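Local coordinates for protein putative polysaccharide binding proteins (DUF1812) (Bacteroides thetaiotaomicron VPI-5482, PDB 3GF8) that is probably a lipid-attached outer-membrane protein of the FimB/Mfa2 family that takes part in fimbrial assembly, at residues A[165-179]-A[190-202]. Sequence-based numbering, arbitrary orientation. Where two conformers were deposited one is given.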
loop_
_atom_site.group_PDB
_atom_site.type_symbol
_atom_site.label_atom_id
_atom_site.label_comp_id
_atom_site.label_asym_id
_atom_site.label_seq_id
_atom_site.Cartn_x
_atom_site.Cartn_y
_atom_site.Cartn_z
ATOM N N LEU A 165 2.630 -29.956 -5.253
ATOM C CA LEU A 165 3.417 -28.934 -4.620
ATOM C C LEU A 165 2.953 -28.881 -3.170
ATOM O O LEU A 165 1.780 -28.669 -2.921
ATOM C CB LEU A 165 3.193 -27.601 -5.337
ATOM C CG LEU A 165 4.203 -26.511 -5.014
ATOM C CD1 LEU A 165 4.012 -25.387 -6.032
ATOM C CD2 LEU A 165 4.085 -26.040 -3.538
ATOM N N ASP A 166 3.860 -29.112 -2.225
ATOM C CA ASP A 166 3.552 -28.916 -0.811
ATOM C C ASP A 166 4.129 -27.602 -0.287
ATOM O O ASP A 166 5.346 -27.447 -0.154
ATOM C CB ASP A 166 4.094 -30.046 0.028
ATOM C CG ASP A 166 4.072 -29.723 1.500
ATOM O OD1 ASP A 166 4.632 -28.673 1.905
ATOM O OD2 ASP A 166 3.493 -30.519 2.260
HETATM N N MSE A 167 3.226 -26.696 0.089
HETATM C CA MSE A 167 3.564 -25.329 0.518
HETATM C C MSE A 167 4.320 -25.180 1.843
HETATM O O MSE A 167 4.913 -24.145 2.089
HETATM C CB MSE A 167 2.304 -24.416 0.508
HETATM C CG MSE A 167 1.844 -24.077 -0.894
HETATM SE SE MSE A 167 0.404 -22.782 -0.948
HETATM C CE MSE A 167 1.302 -21.328 0.108
ATOM N N ASN A 168 4.387 -26.183 2.683
ATOM C CA ASN A 168 5.266 -25.971 3.856
ATOM C C ASN A 168 6.731 -26.345 3.617
ATOM O O ASN A 168 7.553 -26.174 4.516
ATOM C CB ASN A 168 4.723 -26.599 5.149
ATOM C CG ASN A 168 3.737 -27.697 4.884
ATOM O OD1 ASN A 168 2.494 -27.506 5.028
ATOM N ND2 ASN A 168 4.265 -28.858 4.454
ATOM N N ASP A 169 7.084 -26.796 2.409
ATOM C CA ASP A 169 8.507 -27.065 2.127
ATOM C C ASP A 169 9.372 -25.785 1.956
ATOM O O ASP A 169 10.604 -25.834 2.057
ATOM C CB ASP A 169 8.628 -28.004 0.922
ATOM C CG ASP A 169 7.996 -29.395 1.178
ATOM O OD1 ASP A 169 7.778 -29.779 2.345
ATOM O OD2 ASP A 169 7.708 -30.110 0.197
ATOM N N TYR A 170 8.719 -24.632 1.764
ATOM C CA TYR A 170 9.417 -23.404 1.352
ATOM C C TYR A 170 9.209 -22.201 2.258
ATOM O O TYR A 170 8.210 -22.112 2.945
ATOM C CB TYR A 170 8.930 -23.053 -0.044
ATOM C CG TYR A 170 9.032 -24.245 -0.912
ATOM C CD1 TYR A 170 10.241 -24.567 -1.508
ATOM C CD2 TYR A 170 7.947 -25.104 -1.085
ATOM C CE1 TYR A 170 10.368 -25.690 -2.279
ATOM C CE2 TYR A 170 8.059 -26.211 -1.867
ATOM C CZ TYR A 170 9.291 -26.507 -2.455
ATOM O OH TYR A 170 9.447 -27.621 -3.235
ATOM N N ASP A 171 10.158 -21.284 2.224
ATOM C CA ASP A 171 9.952 -19.926 2.690
ATOM C C ASP A 171 9.599 -18.962 1.541
ATOM O O ASP A 171 9.999 -19.174 0.378
ATOM C CB ASP A 171 11.211 -19.405 3.348
ATOM C CG ASP A 171 11.555 -20.144 4.614
ATOM O OD1 ASP A 171 10.625 -20.718 5.268
ATOM O OD2 ASP A 171 12.774 -20.146 4.926
ATOM N N TYR A 172 8.910 -17.884 1.911
ATOM C CA TYR A 172 8.289 -16.949 0.983
ATOM C C TYR A 172 8.654 -15.550 1.367
ATOM O O TYR A 172 8.489 -15.168 2.540
ATOM C CB TYR A 172 6.788 -17.066 1.069
ATOM C CG TYR A 172 6.302 -18.464 0.905
ATOM C CD1 TYR A 172 6.297 -19.353 1.985
ATOM C CD2 TYR A 172 5.890 -18.925 -0.339
ATOM C CE1 TYR A 172 5.863 -20.672 1.820
ATOM C CE2 TYR A 172 5.417 -20.185 -0.498
ATOM C CZ TYR A 172 5.441 -21.077 0.589
ATOM O OH TYR A 172 4.996 -22.364 0.407
ATOM N N GLU A 173 9.121 -14.794 0.371
ATOM C CA GLU A 173 9.470 -13.413 0.536
ATOM C C GLU A 173 9.008 -12.522 -0.618
ATOM O O GLU A 173 9.068 -12.913 -1.790
ATOM C CB GLU A 173 10.998 -13.257 0.582
ATOM C CG GLU A 173 11.746 -14.115 1.563
ATOM C CD GLU A 173 13.239 -13.941 1.352
ATOM O OE1 GLU A 173 13.813 -12.932 1.842
ATOM O OE2 GLU A 173 13.822 -14.794 0.651
ATOM N N ILE A 174 8.595 -11.313 -0.262
ATOM C CA ILE A 174 8.464 -10.206 -1.190
ATOM C C ILE A 174 9.617 -9.280 -0.774
ATOM O O ILE A 174 9.747 -8.970 0.420
ATOM C CB ILE A 174 7.083 -9.521 -1.065
ATOM C CG1 ILE A 174 5.982 -10.494 -1.554
ATOM C CG2 ILE A 174 7.057 -8.219 -1.844
ATOM C CD1 ILE A 174 4.564 -9.954 -1.556
ATOM N N ILE A 175 10.467 -8.899 -1.731
ATOM C CA ILE A 175 11.703 -8.149 -1.455
ATOM C C ILE A 175 11.649 -6.792 -2.143
ATOM O O ILE A 175 11.482 -6.707 -3.324
ATOM C CB ILE A 175 12.967 -8.941 -1.889
ATOM C CG1 ILE A 175 13.019 -10.261 -1.112
ATOM C CG2 ILE A 175 14.264 -8.082 -1.677
ATOM C CD1 ILE A 175 13.973 -11.343 -1.654
ATOM N N GLU A 176 11.719 -5.729 -1.370
ATOM C CA GLU A 176 11.691 -4.394 -1.915
ATOM C C GLU A 176 12.145 -3.415 -0.842
ATOM O O GLU A 176 12.041 -3.702 0.347
ATOM C CB GLU A 176 10.286 -4.054 -2.386
ATOM C CG GLU A 176 10.197 -2.785 -3.211
ATOM C CD GLU A 176 11.187 -2.773 -4.350
ATOM O OE1 GLU A 176 10.938 -3.436 -5.372
ATOM O OE2 GLU A 176 12.228 -2.110 -4.190
ATOM N N SER A 177 12.659 -2.269 -1.277
ATOM C CA SER A 177 13.072 -1.197 -0.387
ATOM C C SER A 177 12.040 -0.059 -0.477
ATOM O O SER A 177 12.354 1.101 -0.749
ATOM C CB SER A 177 14.478 -0.728 -0.767
ATOM O OG SER A 177 14.483 -0.259 -2.088
ATOM N N ASN A 178 10.790 -0.444 -0.268
ATOM C CA ASN A 178 9.647 0.442 -0.363
ATOM C C ASN A 178 9.126 0.875 0.993
ATOM O O ASN A 178 8.001 1.313 1.082
ATOM C CB ASN A 178 8.505 -0.212 -1.185
ATOM C CG ASN A 178 8.036 -1.551 -0.630
ATOM O OD1 ASN A 178 8.646 -2.142 0.255
ATOM N ND2 ASN A 178 6.932 -2.045 -1.175
ATOM N N GLY A 179 9.958 0.820 2.029
ATOM C CA GLY A 179 9.501 1.097 3.391
ATOM C C GLY A 179 9.702 2.525 3.879
ATOM O O GLY A 179 9.503 2.793 5.075
ATOM N N ASP A 190 16.234 3.576 1.191
ATOM C CA ASP A 190 15.999 2.769 2.393
ATOM C C ASP A 190 16.684 1.441 2.182
ATOM O O ASP A 190 17.141 1.152 1.078
ATOM C CB ASP A 190 14.491 2.605 2.655
ATOM C CG ASP A 190 14.171 2.097 4.085
ATOM O OD1 ASP A 190 15.084 1.977 4.926
ATOM O OD2 ASP A 190 12.991 1.788 4.366
ATOM N N ASP A 191 16.824 0.661 3.249
ATOM C CA ASP A 191 17.253 -0.727 3.102
ATOM C C ASP A 191 16.218 -1.512 2.359
ATOM O O ASP A 191 15.051 -1.145 2.362
ATOM C CB ASP A 191 17.445 -1.367 4.471
ATOM C CG ASP A 191 18.629 -0.791 5.199
ATOM O OD1 ASP A 191 19.691 -0.694 4.560
ATOM O OD2 ASP A 191 18.508 -0.421 6.382
ATOM N N VAL A 192 16.670 -2.606 1.731
ATOM C CA VAL A 192 15.773 -3.620 1.180
ATOM C C VAL A 192 15.210 -4.507 2.291
ATOM O O VAL A 192 15.961 -5.077 3.093
ATOM C CB VAL A 192 16.505 -4.490 0.144
ATOM C CG1 VAL A 192 15.592 -5.642 -0.405
ATOM C CG2 VAL A 192 17.025 -3.600 -0.983
ATOM N N LEU A 193 13.884 -4.628 2.298
ATOM C CA LEU A 193 13.169 -5.409 3.273
ATOM C C LEU A 193 12.682 -6.729 2.640
ATOM O O LEU A 193 12.436 -6.796 1.423
ATOM C CB LEU A 193 11.982 -4.605 3.823
ATOM C CG LEU A 193 12.254 -3.226 4.436
ATOM C CD1 LEU A 193 10.941 -2.598 4.886
ATOM C CD2 LEU A 193 13.312 -3.262 5.585
ATOM N N SER A 194 12.603 -7.764 3.487
ATOM C CA SER A 194 12.039 -9.082 3.184
ATOM C C SER A 194 10.676 -9.210 3.872
ATOM O O SER A 194 10.586 -9.360 5.089
ATOM C CB SER A 194 12.991 -10.183 3.676
ATOM O OG SER A 194 12.516 -11.498 3.368
ATOM N N PHE A 195 9.604 -9.067 3.096
ATOM C CA PHE A 195 8.265 -9.223 3.637
ATOM C C PHE A 195 7.936 -10.683 3.553
ATOM O O PHE A 195 8.085 -11.282 2.483
ATOM C CB PHE A 195 7.242 -8.414 2.843
ATOM C CG PHE A 195 7.468 -6.919 2.896
ATOM C CD1 PHE A 195 8.371 -6.307 2.033
ATOM C CD2 PHE A 195 6.775 -6.117 3.799
ATOM C CE1 PHE A 195 8.567 -4.933 2.072
ATOM C CE2 PHE A 195 6.967 -4.736 3.841
ATOM C CZ PHE A 195 7.867 -4.147 2.976
ATOM N N ARG A 196 7.483 -11.250 4.666
ATOM C CA ARG A 196 7.221 -12.679 4.752
ATOM C C ARG A 196 5.850 -12.947 5.284
ATOM O O ARG A 196 5.274 -12.068 5.860
ATOM C CB ARG A 196 8.229 -13.304 5.695
ATOM C CG ARG A 196 9.603 -13.126 5.156
ATOM C CD ARG A 196 10.663 -13.812 5.957
ATOM N NE ARG A 196 11.934 -13.481 5.335
ATOM C CZ ARG A 196 13.095 -14.030 5.649
ATOM N NH1 ARG A 196 13.147 -14.971 6.554
ATOM N NH2 ARG A 196 14.210 -13.660 5.023
ATOM N N PRO A 197 5.336 -14.169 5.111
ATOM C CA PRO A 197 3.935 -14.402 5.478
ATOM C C PRO A 197 3.580 -14.050 6.909
ATOM O O PRO A 197 4.346 -14.325 7.822
ATOM C CB PRO A 197 3.751 -15.889 5.231
ATOM C CG PRO A 197 4.716 -16.178 4.089
ATOM C CD PRO A 197 5.913 -15.324 4.393
ATOM N N TYR A 198 2.429 -13.421 7.093
ATOM C CA TYR A 198 1.878 -13.284 8.417
ATOM C C TYR A 198 0.868 -14.387 8.704
ATOM O O TYR A 198 0.486 -14.589 9.848
ATOM C CB TYR A 198 1.323 -11.863 8.653
ATOM C CG TYR A 198 0.211 -11.455 7.723
ATOM C CD1 TYR A 198 -1.077 -11.913 7.934
ATOM C CD2 TYR A 198 0.450 -10.632 6.627
ATOM C CE1 TYR A 198 -2.115 -11.568 7.082
ATOM C CE2 TYR A 198 -0.571 -10.275 5.779
ATOM C CZ TYR A 198 -1.866 -10.739 6.020
ATOM O OH TYR A 198 -2.917 -10.436 5.179
ATOM N N TYR A 199 0.438 -15.114 7.678
ATOM C CA TYR A 199 -0.487 -16.251 7.879
ATOM C C TYR A 199 -0.292 -17.251 6.780
ATOM O O TYR A 199 0.013 -16.881 5.664
ATOM C CB TYR A 199 -1.921 -15.785 7.882
ATOM C CG TYR A 199 -2.910 -16.891 7.994
ATOM C CD1 TYR A 199 -3.250 -17.413 9.227
ATOM C CD2 TYR A 199 -3.552 -17.393 6.862
ATOM C CE1 TYR A 199 -4.126 -18.419 9.330
ATOM C CE2 TYR A 199 -4.461 -18.388 6.961
ATOM C CZ TYR A 199 -4.739 -18.896 8.214
ATOM O OH TYR A 199 -5.627 -19.886 8.354
HETATM N N MSE A 200 -0.422 -18.520 7.123
HETATM C CA MSE A 200 -0.188 -19.606 6.195
HETATM C C MSE A 200 -1.266 -20.627 6.489
HETATM O O MSE A 200 -1.668 -20.785 7.642
HETATM C CB MSE A 200 1.214 -20.197 6.405
HETATM C CG MSE A 200 2.365 -19.237 6.058
HETATM SE SE MSE A 200 4.099 -19.736 6.807
HETATM C CE MSE A 200 3.433 -19.958 8.647
ATOM N N GLU A 201 -1.725 -21.299 5.463
ATOM C CA GLU A 201 -2.754 -22.286 5.634
ATOM C C GLU A 201 -2.546 -23.378 4.601
ATOM O O GLU A 201 -2.523 -23.082 3.437
ATOM C CB GLU A 201 -4.093 -21.613 5.414
ATOM C CG GLU A 201 -5.166 -22.607 5.063
ATOM C CD GLU A 201 -6.521 -22.242 5.588
ATOM O OE1 GLU A 201 -6.709 -21.163 6.216
ATOM O OE2 GLU A 201 -7.408 -23.080 5.370
ATOM N N GLN A 202 -2.393 -24.632 5.010
ATOM C CA GLN A 202 -2.419 -25.751 4.044
ATOM C C GLN A 202 -3.481 -26.836 4.358
ATOM O O GLN A 202 -3.266 -28.007 4.041
ATOM C CB GLN A 202 -1.017 -26.366 3.875
ATOM C CG GLN A 202 -0.967 -27.489 2.814
ATOM C CD GLN A 202 0.326 -27.559 2.025
ATOM O OE1 GLN A 202 0.312 -27.839 0.820
ATOM N NE2 GLN A 202 1.445 -27.316 2.690
#
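E173 and R196 both hold CG anti to the carbonyl carbon (chi1 -52° and -62°), and from there their chains run side by side in the same direction. S194 OG, anti to the backbone N (chi1 -178°), reaches both side chains. S194 OG donates a very short hydrogen bond of 2.5 Å to E173 OE1. R196 NE binds S194 OG at 2.9 Å, in the guanidinium plane. R196 NH2 also forms a salt bridge with E173 OE1 at 3.3 Å, its hydrogen bond weak, with the carboxylate turned steeply against the guanidinium. A leucine in place of R196 would probably leave the E173 carboxylate without its positive mate and S194 OG without the NE donor. On the other face of the sheet, I174 CB packs 4.1 Å from F195 CB. The F195 ring points an edge at I174 O. N178 OD1 lies 3.3 Å from F195 CE1; it is buried and has no polar partner, while N178 ND2 bonds R216 O and T214 OG1. Just past strand 193-195, P197 CG sits 3.8 Å from Y172 CB. Farther along, the amide of poorly ordered Q202 accepts from M167 N at OE1 and donates from NE2 to N168 OD1, which it meets from above the carbonyl plane. Backbone bonds pair I174 with F195 and E176 with L193. Strands 170-176 and 193-195 are thus antiparallel neighbours in a mixed sheet, where strand 224-229 flanks 170-176 on its other side, within a beta-rich fold of the fimbrillin superfamily.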